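Local coordinates for microcin B17-processing protein McbD (Escherichia coli str. K-12 substr. MG1655, PDB 6GRH), which is needed to process the inactive microcin B17 precursor McbA into the active peptide antibiotic and belongs to the YcaO family of cyclodehydratases, at residues W12-A17 with Q31-E36; P82-A87 with N337-Y342; F93-L98 with S369-I374; L176-G181 with T300-N305; G220-A225 with S323-L328. The protein carries 1 engineered substitution. All coordinates share one frame; numbering follows the deposited sequence.

Contact 1: W12-A17 with Q31-E36; sequences WPATMA and QIWDYE
Asp34 OD1 is gripped twice: Ala14 N donates to it at 3.3 Å, coming from above the carboxylate plane (51° out of it), and Arg37 adds a salt bridge. The other oxygen, OD2, is bonded to Tyr58 OH on helix 47-66. Next to this, the antiparallel hairpin of strands 15-18 and 28-33 takes over. Thr15 pairs with Trp33 through two backbone bonds, and Ala17 with Gln31 through two more, the shorter running from Gln31 N to Ala17 O at 2.8 Å. Two residues, Ala14 and Thr15, stand opposite the single Trp33, a classic beta bulge. The extra residue brings Ala14 CB 3.5 Å from Trp33 CE3 and 3.7 Å from Tyr35 CE2, the latter an off-centre CH-pi contact. On the other face of the hairpin, Pro13 CG lies 3.6 Å from Ile32 CG2, and Met16 CG, anti to the backbone N (chi1 -178°), touches Ile32 CG1. This face packs on helix 47-66, with Met16 on Ile51; Trp215 of an McbB chain packs on Pro13 and Ile32. The bonds to Asp34 thus extend the cross-strand link past the bulge at the open end of the hairpin, probably favouring the ionised carboxylate.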
# COMPACT_ATOMS: atom_id res chain seq x y z
N TRP E 12 -6.86 25.04 -16.15
CA TRP E 12 -7.98 24.16 -15.81
C TRP E 12 -8.79 24.70 -14.61
O TRP E 12 -8.31 25.52 -13.84
CB TRP E 12 -7.43 22.70 -15.60
CG TRP E 12 -6.71 22.31 -16.85
CD1 TRP E 12 -5.36 22.30 -17.06
CD2 TRP E 12 -7.30 22.05 -18.12
NE1 TRP E 12 -5.08 22.00 -18.37
CE2 TRP E 12 -6.25 21.85 -19.05
CE3 TRP E 12 -8.63 21.92 -18.56
CZ2 TRP E 12 -6.49 21.53 -20.38
CZ3 TRP E 12 -8.86 21.61 -19.89
CH2 TRP E 12 -7.79 21.42 -20.79
N PRO E 13 -10.04 24.27 -14.47
CA PRO E 13 -10.90 24.86 -13.45
C PRO E 13 -10.52 24.46 -12.05
O PRO E 13 -9.82 23.45 -11.84
CB PRO E 13 -12.28 24.32 -13.80
CG PRO E 13 -12.00 23.07 -14.53
CD PRO E 13 -10.77 23.31 -15.31
N ALA E 14 -11.05 25.21 -11.09
CA ALA E 14 -10.74 25.00 -9.69
C ALA E 14 -10.94 23.58 -9.19
O ALA E 14 -10.06 23.03 -8.54
CB ALA E 14 -11.52 25.98 -8.81
N THR E 15 -12.10 23.01 -9.44
CA THR E 15 -12.45 21.73 -8.86
C THR E 15 -13.33 20.94 -9.80
O THR E 15 -14.28 21.48 -10.36
CB THR E 15 -13.22 21.89 -7.51
OG1 THR E 15 -14.55 22.37 -7.76
CG2 THR E 15 -12.52 22.84 -6.58
N MET E 16 -12.98 19.68 -10.01
CA MET E 16 -13.96 18.73 -10.48
C MET E 16 -14.19 17.68 -9.39
O MET E 16 -13.26 17.27 -8.69
CB MET E 16 -13.55 18.01 -11.74
CG MET E 16 -14.67 17.07 -12.18
SD MET E 16 -14.42 16.40 -13.80
CE MET E 16 -15.97 15.53 -13.95
N ALA E 17 -15.44 17.29 -9.24
CA ALA E 17 -15.82 16.28 -8.26
C ALA E 17 -17.04 15.47 -8.72
O ALA E 17 -17.97 15.99 -9.32
CB ALA E 17 -16.10 16.94 -6.92
N GLN E 31 -19.70 17.50 -10.97
CA GLN E 31 -19.77 18.94 -11.02
C GLN E 31 -18.37 19.55 -11.14
O GLN E 31 -17.41 19.04 -10.55
CB GLN E 31 -20.47 19.45 -9.76
CG GLN E 31 -20.68 20.95 -9.72
CD GLN E 31 -21.60 21.39 -8.59
OE1 GLN E 31 -22.73 21.77 -8.83
NE2 GLN E 31 -21.13 21.33 -7.37
N ILE E 32 -18.26 20.61 -11.94
CA ILE E 32 -17.07 21.42 -12.03
C ILE E 32 -17.37 22.82 -11.49
O ILE E 32 -18.34 23.43 -11.90
CB ILE E 32 -16.54 21.47 -13.46
CG1 ILE E 32 -16.00 20.08 -13.82
CG2 ILE E 32 -15.46 22.54 -13.63
CD1 ILE E 32 -15.65 19.86 -15.26
N TRP E 33 -16.55 23.30 -10.56
CA TRP E 33 -16.67 24.65 -10.01
C TRP E 33 -15.43 25.42 -10.47
O TRP E 33 -14.32 24.89 -10.46
CB TRP E 33 -16.82 24.62 -8.48
CG TRP E 33 -16.81 25.98 -7.77
CD1 TRP E 33 -17.84 26.85 -7.66
CD2 TRP E 33 -15.70 26.59 -7.07
NE1 TRP E 33 -17.46 27.97 -6.95
CE2 TRP E 33 -16.15 27.83 -6.57
CE3 TRP E 33 -14.39 26.20 -6.80
CZ2 TRP E 33 -15.33 28.70 -5.83
CZ3 TRP E 33 -13.56 27.06 -6.07
CH2 TRP E 33 -14.04 28.30 -5.59
N ASP E 34 -15.65 26.66 -10.91
CA ASP E 34 -14.58 27.51 -11.41
C ASP E 34 -14.86 28.95 -10.96
O ASP E 34 -15.00 29.84 -11.79
CB ASP E 34 -14.50 27.40 -12.94
CG ASP E 34 -13.13 27.77 -13.52
OD1 ASP E 34 -12.14 27.85 -12.73
OD2 ASP E 34 -13.04 27.96 -14.77
N TYR E 35 -14.92 29.17 -9.65
CA TYR E 35 -15.10 30.51 -9.06
C TYR E 35 -16.40 31.08 -9.66
O TYR E 35 -17.37 30.35 -9.78
CB TYR E 35 -13.87 31.40 -9.31
CG TYR E 35 -12.58 30.74 -8.88
CD1 TYR E 35 -12.22 30.70 -7.54
CD2 TYR E 35 -11.73 30.16 -9.82
CE1 TYR E 35 -11.04 30.08 -7.14
CE2 TYR E 35 -10.55 29.54 -9.44
CZ TYR E 35 -10.21 29.51 -8.10
OH TYR E 35 -9.06 28.89 -7.73
N GLU E 36 -16.38 32.33 -10.12
CA GLU E 36 -17.51 32.89 -10.82
C GLU E 36 -17.13 33.26 -12.24
O GLU E 36 -17.75 34.14 -12.87
CB GLU E 36 -18.05 34.07 -10.03
CG GLU E 36 -18.49 33.66 -8.63
CD GLU E 36 -19.05 34.80 -7.80
OE1 GLU E 36 -18.55 35.95 -7.83
OE2 GLU E 36 -20.03 34.55 -7.10

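Contact 2: P82-A87 with N337-Y342; sequences PSAAKA and NIFVYY
Asn337 and Phe339 meet Ala84 where helix 82-95 packs against the start of strand 339-347, an alpha-on-beta contact at the end of an inner strand of an antiparallel sheet in the YcaO fold. It is small, burying 155 Å² in all, and no hydrogen bond crosses it. The Asn337 amide lies over the first turn of the helix. Its OD1 touches Ala84 at 3.4 Å from CA, while ND2 sits 3.6 Å from Ala87 CB, so the two ends of the amide rest on residues one turn apart. ND2 is also 3.6 Å from Ser83 O, a carbonyl that accepts a weak helical bond from Ala87 N.

What positions the amide lies further out. Asp361 OD2 is hydrogen-bonded to Asn337 ND2, and the backbone of Asn337 is held through its N by Ser335 OG and through its O by Ser359 OG. Phe339, two residues on, is paired through its backbone with Val358 of the adjacent strand 350-358, and its ring also touches Asn115 on strand 108-115. Its CG is anti to the carbonyl carbon (chi1 -53°), which starts the ring off toward the helix. The ring reaches it with its tip, Phe339 CZ lying 3.5 Å from Ala84 CB.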
# COMPACT_ATOMS: atom_id res chain seq x y z
N PRO E 82 -28.16 37.30 -49.35
CA PRO E 82 -29.18 38.32 -49.13
C PRO E 82 -30.45 37.88 -48.39
O PRO E 82 -30.98 38.67 -47.60
CB PRO E 82 -29.52 38.80 -50.55
CG PRO E 82 -29.05 37.72 -51.46
CD PRO E 82 -27.86 37.11 -50.78
N SER E 83 -30.96 36.68 -48.64
CA SER E 83 -32.18 36.24 -47.96
C SER E 83 -31.93 35.86 -46.48
O SER E 83 -32.84 35.96 -45.67
CB SER E 83 -32.88 35.10 -48.73
OG SER E 83 -32.18 33.88 -48.58
N ALA E 84 -30.72 35.46 -46.13
CA ALA E 84 -30.36 35.29 -44.71
C ALA E 84 -30.26 36.65 -44.01
O ALA E 84 -30.78 36.85 -42.91
CB ALA E 84 -29.06 34.53 -44.59
N ALA E 85 -29.58 37.60 -44.67
CA ALA E 85 -29.44 38.95 -44.14
C ALA E 85 -30.82 39.61 -43.90
O ALA E 85 -31.01 40.30 -42.90
CB ALA E 85 -28.58 39.80 -45.07
N LYS E 86 -31.78 39.36 -44.79
CA LYS E 86 -33.14 39.90 -44.65
C LYS E 86 -33.87 39.32 -43.42
O LYS E 86 -34.53 40.06 -42.68
CB LYS E 86 -33.96 39.64 -45.93
CG LYS E 86 -35.32 40.33 -45.98
N ALA E 87 -33.76 38.01 -43.21
CA ALA E 87 -34.34 37.37 -42.04
C ALA E 87 -33.74 37.87 -40.71
O ALA E 87 -34.45 38.03 -39.73
CB ALA E 87 -34.19 35.85 -42.14
N ASN E 337 -32.93 29.29 -43.47
CA ASN E 337 -32.05 30.17 -42.70
C ASN E 337 -31.74 29.60 -41.31
O ASN E 337 -32.16 30.16 -40.29
CB ASN E 337 -32.67 31.56 -42.58
CG ASN E 337 -32.79 32.26 -43.91
OD1 ASN E 337 -31.86 32.23 -44.71
ND2 ASN E 337 -33.95 32.88 -44.16
N ILE E 338 -31.03 28.49 -41.29
CA ILE E 338 -30.56 27.86 -40.06
C ILE E 338 -29.05 27.68 -40.24
O ILE E 338 -28.60 27.10 -41.24
CB ILE E 338 -31.23 26.51 -39.76
CG1 ILE E 338 -32.75 26.65 -39.80
CG2 ILE E 338 -30.80 26.00 -38.39
CD1 ILE E 338 -33.51 25.38 -39.45
N PHE E 339 -28.30 28.15 -39.25
CA PHE E 339 -26.86 28.28 -39.35
C PHE E 339 -26.20 27.57 -38.18
O PHE E 339 -26.79 27.46 -37.10
CB PHE E 339 -26.47 29.77 -39.37
CG PHE E 339 -27.19 30.53 -40.42
CD1 PHE E 339 -26.82 30.37 -41.75
CD2 PHE E 339 -28.31 31.28 -40.10
CE1 PHE E 339 -27.54 31.00 -42.75
CE2 PHE E 339 -29.01 31.93 -41.09
CZ PHE E 339 -28.63 31.79 -42.42
N VAL E 340 -24.99 27.11 -38.42
CA VAL E 340 -24.20 26.47 -37.41
C VAL E 340 -22.98 27.34 -37.17
O VAL E 340 -22.08 27.40 -38.02
CB VAL E 340 -23.74 25.08 -37.88
CG1 VAL E 340 -22.98 24.38 -36.78
CG2 VAL E 340 -24.93 24.23 -38.34
N TYR E 341 -22.94 28.00 -36.01
CA TYR E 341 -21.69 28.56 -35.52
C TYR E 341 -20.83 27.41 -35.09
O TYR E 341 -21.32 26.44 -34.48
CB TYR E 341 -21.91 29.47 -34.31
CG TYR E 341 -20.65 29.69 -33.52
CD1 TYR E 341 -19.70 30.60 -33.94
CD2 TYR E 341 -20.42 28.99 -32.35
CE1 TYR E 341 -18.55 30.82 -33.22
CE2 TYR E 341 -19.24 29.16 -31.62
CZ TYR E 341 -18.31 30.08 -32.05
OH TYR E 341 -17.15 30.26 -31.32
N TYR E 342 -19.53 27.52 -35.36
CA TYR E 342 -18.60 26.46 -34.95
C TYR E 342 -17.26 27.03 -34.57
O TYR E 342 -16.85 28.10 -35.06
CB TYR E 342 -18.48 25.39 -36.05
CG TYR E 342 -17.74 25.87 -37.26
CD1 TYR E 342 -18.40 26.56 -38.26
CD2 TYR E 342 -16.37 25.68 -37.38
CE1 TYR E 342 -17.71 27.05 -39.36
CE2 TYR E 342 -15.67 26.16 -38.47
CZ TYR E 342 -16.33 26.86 -39.44
OH TYR E 342 -15.62 27.33 -40.53

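Contact 3: F93-L98 with S369-I374; sequences FQISSL and SGAINI
Ile95 lies over the backbone of Ala371 to Asn373, its branches divided among them. CG2 faces Ala371, 3.7 Å from Ala371 CB and 3.5 Å from Ala371 O. CG1, anti to the carbonyl carbon (chi1 -67°), comes instead to 3.7 Å from Ile372 C and 3.8 Å from Asn373 N. That amide N is buried by the contact and has no hydrogen-bond partner in the model. Ala371 answers with its methyl: its CB sits only 3.2 Å from Ile95 O.

One residue earlier, Gln94 CG also lies beside its own backbone N, and the extended chain carries the amide to Asn373 and Ile374. OE1 approaches Ile374 N at 3.4 Å, but the angle is too poor for a hydrogen bond. The other end of the amide, NE2, is bonded to Asn375 O and Glu90 O, which ties the helix end to the loop just beyond this contact. Asn373 has its own side chain held by Phe362 O and Leu364 N, which ties it to the earlier part of the same loop.

A weak bond from Ile374 N to Ile372 O closes an inverse gamma turn centred on Asn373, and this tight turn meets the end of helix 82-95, whose chain goes on into an ST turn at Ser96.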
# COMPACT_ATOMS: atom_id res chain seq x y z
N PHE E 93 -35.14 43.93 -36.14
CA PHE E 93 -36.17 44.98 -36.14
C PHE E 93 -37.22 44.82 -35.03
O PHE E 93 -37.71 45.81 -34.52
CB PHE E 93 -36.84 45.07 -37.50
CG PHE E 93 -37.69 46.30 -37.68
CD1 PHE E 93 -37.10 47.55 -37.87
CD2 PHE E 93 -39.09 46.21 -37.67
CE1 PHE E 93 -37.88 48.68 -38.04
CE2 PHE E 93 -39.87 47.35 -37.84
CZ PHE E 93 -39.26 48.58 -38.02
N GLN E 94 -37.52 43.58 -34.62
CA GLN E 94 -38.45 43.36 -33.49
C GLN E 94 -37.79 43.44 -32.11
O GLN E 94 -38.46 43.64 -31.10
CB GLN E 94 -39.07 41.97 -33.59
CG GLN E 94 -39.81 41.70 -34.87
CD GLN E 94 -40.27 40.27 -34.91
OE1 GLN E 94 -41.00 39.80 -34.02
NE2 GLN E 94 -39.82 39.54 -35.92
N ILE E 95 -36.49 43.23 -32.07
CA ILE E 95 -35.78 43.07 -30.81
C ILE E 95 -35.45 44.43 -30.17
O ILE E 95 -35.68 44.61 -28.97
CB ILE E 95 -34.56 42.14 -31.02
CG1 ILE E 95 -35.10 40.73 -31.35
CG2 ILE E 95 -33.67 42.08 -29.79
CD1 ILE E 95 -34.05 39.73 -31.80
N SER E 96 -34.95 45.38 -30.96
CA SER E 96 -34.77 46.76 -30.49
C SER E 96 -35.82 47.68 -31.12
O SER E 96 -36.60 47.25 -31.97
CB SER E 96 -33.37 47.26 -30.85
OG SER E 96 -33.26 47.57 -32.24
N SER E 97 -35.83 48.94 -30.71
CA SER E 97 -36.67 49.95 -31.37
C SER E 97 -35.96 50.60 -32.59
O SER E 97 -36.50 51.54 -33.17
CB SER E 97 -37.10 51.03 -30.37
OG SER E 97 -36.03 51.88 -29.98
N LEU E 98 -34.78 50.11 -32.98
CA LEU E 98 -34.01 50.76 -34.05
C LEU E 98 -34.61 50.44 -35.42
O LEU E 98 -35.25 49.40 -35.60
CB LEU E 98 -32.55 50.35 -34.00
CG LEU E 98 -31.86 50.59 -32.65
CD1 LEU E 98 -30.48 49.97 -32.68
CD2 LEU E 98 -31.79 52.07 -32.30
N SER E 369 -39.89 37.44 -21.83
CA SER E 369 -40.00 38.68 -21.03
C SER E 369 -38.97 39.75 -21.45
O SER E 369 -39.04 40.87 -21.00
CB SER E 369 -39.86 38.40 -19.53
OG SER E 369 -38.50 38.36 -19.13
N GLY E 370 -37.99 39.37 -22.27
CA GLY E 370 -36.97 40.30 -22.74
C GLY E 370 -37.25 40.70 -24.16
O GLY E 370 -38.37 40.65 -24.60
N ALA E 371 -36.19 41.07 -24.88
CA ALA E 371 -36.29 41.56 -26.25
C ALA E 371 -36.10 40.37 -27.22
O ALA E 371 -34.99 39.87 -27.42
CB ALA E 371 -35.24 42.63 -26.47
N ILE E 372 -37.20 39.92 -27.80
CA ILE E 372 -37.24 38.65 -28.54
C ILE E 372 -37.96 38.82 -29.89
O ILE E 372 -38.81 39.71 -30.05
CB ILE E 372 -37.93 37.57 -27.68
CG1 ILE E 372 -37.62 36.16 -28.22
CG2 ILE E 372 -39.44 37.82 -27.59
CD1 ILE E 372 -37.98 35.04 -27.27
N ASN E 373 -37.59 37.97 -30.85
CA ASN E 373 -38.25 37.96 -32.15
C ASN E 373 -39.54 37.11 -32.09
O ASN E 373 -39.61 36.01 -32.61
CB ASN E 373 -37.30 37.55 -33.29
CG ASN E 373 -36.74 36.15 -33.14
OD1 ASN E 373 -36.28 35.74 -32.06
ND2 ASN E 373 -36.73 35.41 -34.26
N ILE E 374 -40.55 37.68 -31.45
CA ILE E 374 -41.83 37.01 -31.21
C ILE E 374 -42.54 36.55 -32.50
O ILE E 374 -43.21 35.50 -32.51
CB ILE E 374 -42.76 37.90 -30.34
CG1 ILE E 374 -43.91 37.09 -29.72
CG2 ILE E 374 -43.29 39.10 -31.14
CD1 ILE E 374 -43.46 36.04 -28.73

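Contact 4: L176-G181 with T300-N305; sequences LYWLQG and TDLCEN
Leu302 pushes a methyl, CD2, between two aromatic side chains of helix 157-180. It lies 3.9 Å from Trp178 CZ3, in the plane of the indole at its edge, with the two side chains crossing at about a right angle. The same CD2 is 4.0 Å from Tyr177 CE2. The tyrosine hydroxyl, beside Leu302, is bonded to Thr306 OG1, a group also hydrogen-bonded to Leu302 O; the threonine therefore links the tyrosine to the end of the second helix. Trp178 NE1 is hydrogen-bonded to Lys391 O, and Arg388 makes a cation-pi contact with the ring.

The two helical segments cross at 83° with axes 11.0 Å apart, and both stop here to become neighbouring parallel strands of the mixed sheet, 182-187 and 307-308. Gly181 leaves the first helix with positive phi (73°), its N still bonded to Tyr177 O at 2.8 Å, and its backbone is hydrogen-bonded to Val307. At the end of the other helix, Asn305 turns its amide back so that ND2 donates to Asp301 O at 2.9 Å, nearly straight at 165° and on a carbonyl lone pair.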
# COMPACT_ATOMS: atom_id res chain seq x y z
N LEU E 176 -42.94 27.10 -27.92
CA LEU E 176 -44.26 26.95 -28.55
C LEU E 176 -45.29 26.40 -27.55
O LEU E 176 -46.41 26.90 -27.48
CB LEU E 176 -44.19 26.06 -29.79
CG LEU E 176 -45.47 26.20 -30.62
CD1 LEU E 176 -45.56 27.60 -31.22
CD2 LEU E 176 -45.56 25.15 -31.72
N TYR E 177 -44.89 25.39 -26.78
CA TYR E 177 -45.73 24.84 -25.69
C TYR E 177 -46.08 25.89 -24.64
O TYR E 177 -47.25 26.04 -24.26
CB TYR E 177 -45.03 23.68 -25.00
CG TYR E 177 -45.70 23.23 -23.72
CD1 TYR E 177 -46.92 22.56 -23.75
CD2 TYR E 177 -45.12 23.47 -22.50
CE1 TYR E 177 -47.54 22.14 -22.58
CE2 TYR E 177 -45.73 23.07 -21.32
CZ TYR E 177 -46.93 22.40 -21.37
OH TYR E 177 -47.52 21.99 -20.21
N TRP E 178 -45.06 26.63 -24.20
CA TRP E 178 -45.25 27.73 -23.27
C TRP E 178 -46.30 28.73 -23.79
O TRP E 178 -47.27 29.04 -23.10
CB TRP E 178 -43.93 28.45 -23.02
CG TRP E 178 -44.03 29.70 -22.20
CD1 TRP E 178 -43.64 30.97 -22.56
CD2 TRP E 178 -44.52 29.81 -20.87
NE1 TRP E 178 -43.84 31.84 -21.54
CE2 TRP E 178 -44.39 31.17 -20.48
CE3 TRP E 178 -45.05 28.89 -19.95
CZ2 TRP E 178 -44.78 31.63 -19.22
CZ3 TRP E 178 -45.44 29.36 -18.69
CH2 TRP E 178 -45.31 30.71 -18.34
N LEU E 179 -46.12 29.19 -25.03
CA LEU E 179 -46.97 30.24 -25.59
C LEU E 179 -48.41 29.81 -25.89
O LEU E 179 -49.33 30.60 -25.69
CB LEU E 179 -46.33 30.85 -26.84
CG LEU E 179 -45.03 31.60 -26.53
CD1 LEU E 179 -44.23 31.86 -27.80
CD2 LEU E 179 -45.28 32.88 -25.76
N GLN E 180 -48.59 28.59 -26.37
CA GLN E 180 -49.89 28.09 -26.85
C GLN E 180 -50.59 27.10 -25.93
O GLN E 180 -51.79 26.89 -26.06
CB GLN E 180 -49.71 27.47 -28.23
CG GLN E 180 -49.20 28.47 -29.25
CD GLN E 180 -49.31 27.97 -30.68
OE1 GLN E 180 -50.01 28.55 -31.50
NE2 GLN E 180 -48.61 26.88 -30.97
N GLY E 181 -49.86 26.47 -25.03
CA GLY E 181 -50.40 25.42 -24.18
C GLY E 181 -50.67 24.07 -24.84
O GLY E 181 -51.30 23.22 -24.22
N THR E 300 -49.34 23.77 -11.36
CA THR E 300 -50.77 23.85 -11.72
C THR E 300 -51.02 24.74 -12.93
O THR E 300 -51.76 24.35 -13.81
CB THR E 300 -51.64 24.38 -10.57
OG1 THR E 300 -51.09 25.60 -10.08
CG2 THR E 300 -51.69 23.36 -9.43
N ASP E 301 -50.40 25.92 -12.97
CA ASP E 301 -50.52 26.81 -14.13
C ASP E 301 -50.15 26.12 -15.46
O ASP E 301 -50.85 26.31 -16.47
CB ASP E 301 -49.68 28.06 -13.96
CG ASP E 301 -49.65 28.91 -15.21
OD1 ASP E 301 -50.69 29.53 -15.55
OD2 ASP E 301 -48.61 28.90 -15.88
N LEU E 302 -49.08 25.33 -15.47
CA LEU E 302 -48.73 24.58 -16.68
C LEU E 302 -49.76 23.48 -17.01
O LEU E 302 -50.27 23.43 -18.13
CB LEU E 302 -47.30 24.00 -16.61
CG LEU E 302 -46.18 25.01 -16.82
CD1 LEU E 302 -44.83 24.39 -16.51
CD2 LEU E 302 -46.17 25.57 -18.23
N CYS E 303 -50.08 22.65 -16.02
CA CYS E 303 -50.91 21.45 -16.24
C CYS E 303 -52.35 21.78 -16.60
O CYS E 303 -52.91 21.17 -17.51
CB CYS E 303 -50.90 20.54 -15.02
SG CYS E 303 -49.29 19.87 -14.63
N GLU E 304 -52.95 22.73 -15.88
CA GLU E 304 -54.32 23.14 -16.12
C GLU E 304 -54.53 23.88 -17.46
O GLU E 304 -55.66 23.93 -17.96
CB GLU E 304 -54.82 24.00 -14.96
CG GLU E 304 -54.90 23.28 -13.61
CD GLU E 304 -55.49 24.17 -12.52
OE1 GLU E 304 -56.30 25.07 -12.86
OE2 GLU E 304 -55.16 23.98 -11.34
N ASN E 305 -53.47 24.46 -18.03
CA ASN E 305 -53.53 25.13 -19.34
C ASN E 305 -52.99 24.29 -20.50
O ASN E 305 -52.86 24.80 -21.62
CB ASN E 305 -52.81 26.48 -19.28
CG ASN E 305 -53.61 27.52 -18.53
OD1 ASN E 305 -54.53 28.13 -19.10
ND2 ASN E 305 -53.29 27.71 -17.25

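Contact 5: G220-A225 with S323-L328; sequences GAPGHA and SDTNLL
The loop into strand 224-231 meets the turn that leads to helix 327-334, and Pro222 and His224 make the junction with Ser323. His224 NE2 and Ser323 OG share a hydrogen bond of 2.8 Å in which either could be the donor; the hydroxyl lies at the ring edge, near its plane. The ring is held from its other nitrogen too, ND1 being bonded to Asp215 OD2, which fixes its rotation. Ser323 OG has a second partner in Asn320 N, so this buried hydroxyl is gripped on two counts. Just before the histidine, Gly223 N donates to Ser323 O at 2.9 Å (159° at the hydrogen), and Ser323 is thereby held by both its side chain and its carbonyl.

Pro222 fills the bend of the opposing chain. Its CB packs 3.2 Å from Ser323 O and 3.4 Å from Thr325 O, while CG reaches 3.5 Å from Leu327 CA. The proline ring crosses the side chains of both Thr325 and Leu327 at about a right angle. Thr325 OG1, 3.4 Å from Pro222 CB, is bonded to Thr322 O within its own turn. Asn326 then begins the helix, its OD1 receiving Asn329 N: an N-cap, seated beside the proline-bearing loop.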
# COMPACT_ATOMS: atom_id res chain seq x y z
N GLY E 220 -45.51 17.97 -36.25
CA GLY E 220 -45.02 17.43 -37.51
C GLY E 220 -43.55 17.06 -37.51
O GLY E 220 -43.10 16.42 -38.44
N ALA E 221 -42.81 17.43 -36.47
CA ALA E 221 -41.38 17.12 -36.41
C ALA E 221 -41.18 15.63 -36.04
O ALA E 221 -41.98 15.06 -35.29
CB ALA E 221 -40.66 18.00 -35.39
N PRO E 222 -40.09 15.03 -36.53
CA PRO E 222 -39.64 13.72 -36.04
C PRO E 222 -39.07 13.78 -34.64
O PRO E 222 -38.85 14.87 -34.08
CB PRO E 222 -38.54 13.33 -37.02
CG PRO E 222 -37.96 14.64 -37.43
CD PRO E 222 -39.15 15.56 -37.55
N GLY E 223 -38.80 12.61 -34.08
CA GLY E 223 -38.28 12.53 -32.72
C GLY E 223 -39.30 12.95 -31.69
O GLY E 223 -40.49 13.10 -32.00
N HIS E 224 -38.83 13.16 -30.47
CA HIS E 224 -39.70 13.36 -29.32
C HIS E 224 -39.04 14.30 -28.33
O HIS E 224 -37.93 14.02 -27.85
CB HIS E 224 -40.02 12.02 -28.66
CG HIS E 224 -40.73 11.07 -29.57
ND1 HIS E 224 -42.10 11.08 -29.74
CD2 HIS E 224 -40.26 10.11 -30.41
CE1 HIS E 224 -42.45 10.16 -30.62
NE2 HIS E 224 -41.35 9.56 -31.05
N ALA E 225 -39.69 15.43 -28.05
CA ALA E 225 -39.29 16.33 -26.97
C ALA E 225 -40.21 16.02 -25.81
O ALA E 225 -41.41 16.21 -25.90
CB ALA E 225 -39.45 17.77 -27.38
N SER E 323 -42.16 9.84 -36.33
CA SER E 323 -40.93 9.85 -35.50
C SER E 323 -39.63 9.78 -36.29
O SER E 323 -38.64 10.35 -35.85
CB SER E 323 -40.90 8.69 -34.48
OG SER E 323 -42.02 8.67 -33.62
N ASP E 324 -39.61 9.05 -37.41
CA ASP E 324 -38.35 8.80 -38.14
C ASP E 324 -38.30 9.45 -39.54
O ASP E 324 -37.49 9.04 -40.38
CB ASP E 324 -38.04 7.29 -38.21
CG ASP E 324 -38.98 6.52 -39.12
OD1 ASP E 324 -40.04 7.07 -39.54
OD2 ASP E 324 -38.65 5.34 -39.41
N THR E 325 -39.13 10.47 -39.78
CA THR E 325 -38.96 11.32 -40.95
C THR E 325 -37.65 12.10 -40.78
O THR E 325 -37.00 12.03 -39.74
CB THR E 325 -40.12 12.31 -41.14
OG1 THR E 325 -40.23 13.12 -39.97
CG2 THR E 325 -41.45 11.59 -41.42
N ASN E 326 -37.25 12.81 -41.82
CA ASN E 326 -35.91 13.40 -41.82
C ASN E 326 -35.98 14.76 -41.11
O ASN E 326 -36.71 15.65 -41.53
CB ASN E 326 -35.45 13.49 -43.28
CG ASN E 326 -34.05 13.99 -43.40
OD1 ASN E 326 -33.81 15.18 -43.33
ND2 ASN E 326 -33.10 13.07 -43.58
N LEU E 327 -35.24 14.92 -40.01
CA LEU E 327 -35.30 16.16 -39.22
C LEU E 327 -34.80 17.39 -40.02
O LEU E 327 -35.42 18.45 -39.98
CB LEU E 327 -34.54 16.03 -37.91
CG LEU E 327 -34.43 17.27 -37.04
CD1 LEU E 327 -35.79 17.78 -36.65
CD2 LEU E 327 -33.56 17.02 -35.81
N LEU E 328 -33.70 17.22 -40.75
CA LEU E 328 -33.18 18.29 -41.62
C LEU E 328 -34.18 18.71 -42.71
O LEU E 328 -34.32 19.91 -42.98
CB LEU E 328 -31.83 17.91 -42.25
CG LEU E 328 -30.57 17.83 -41.35
CD1 LEU E 328 -29.32 17.62 -42.19
CD2 LEU E 328 -30.38 19.05 -40.48

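In the fold
Contact 1 comes first along the chain, in the N-terminal four-stranded sheet, and lies 35 to 37 Å centre to centre from the other four. Contacts 2 and 3 share helix 82-95, one at each end, with centres 18 Å apart; their segments alternate in sequence. Contact 4 is nested inside the loops closed by both, and its nearest atoms come about 4 Å from contact 3. Contacts 4 and 5 also alternate, with centres 22 Å apart, and each bears on the mixed sheet. Helix 327-334 of contact 5 leads into strand 339-347 of contact 2. Contacts 2 to 5 thus interleave or nest, joining distant parts of the sequence in the YcaO fold, while contact 1 is a local hairpin.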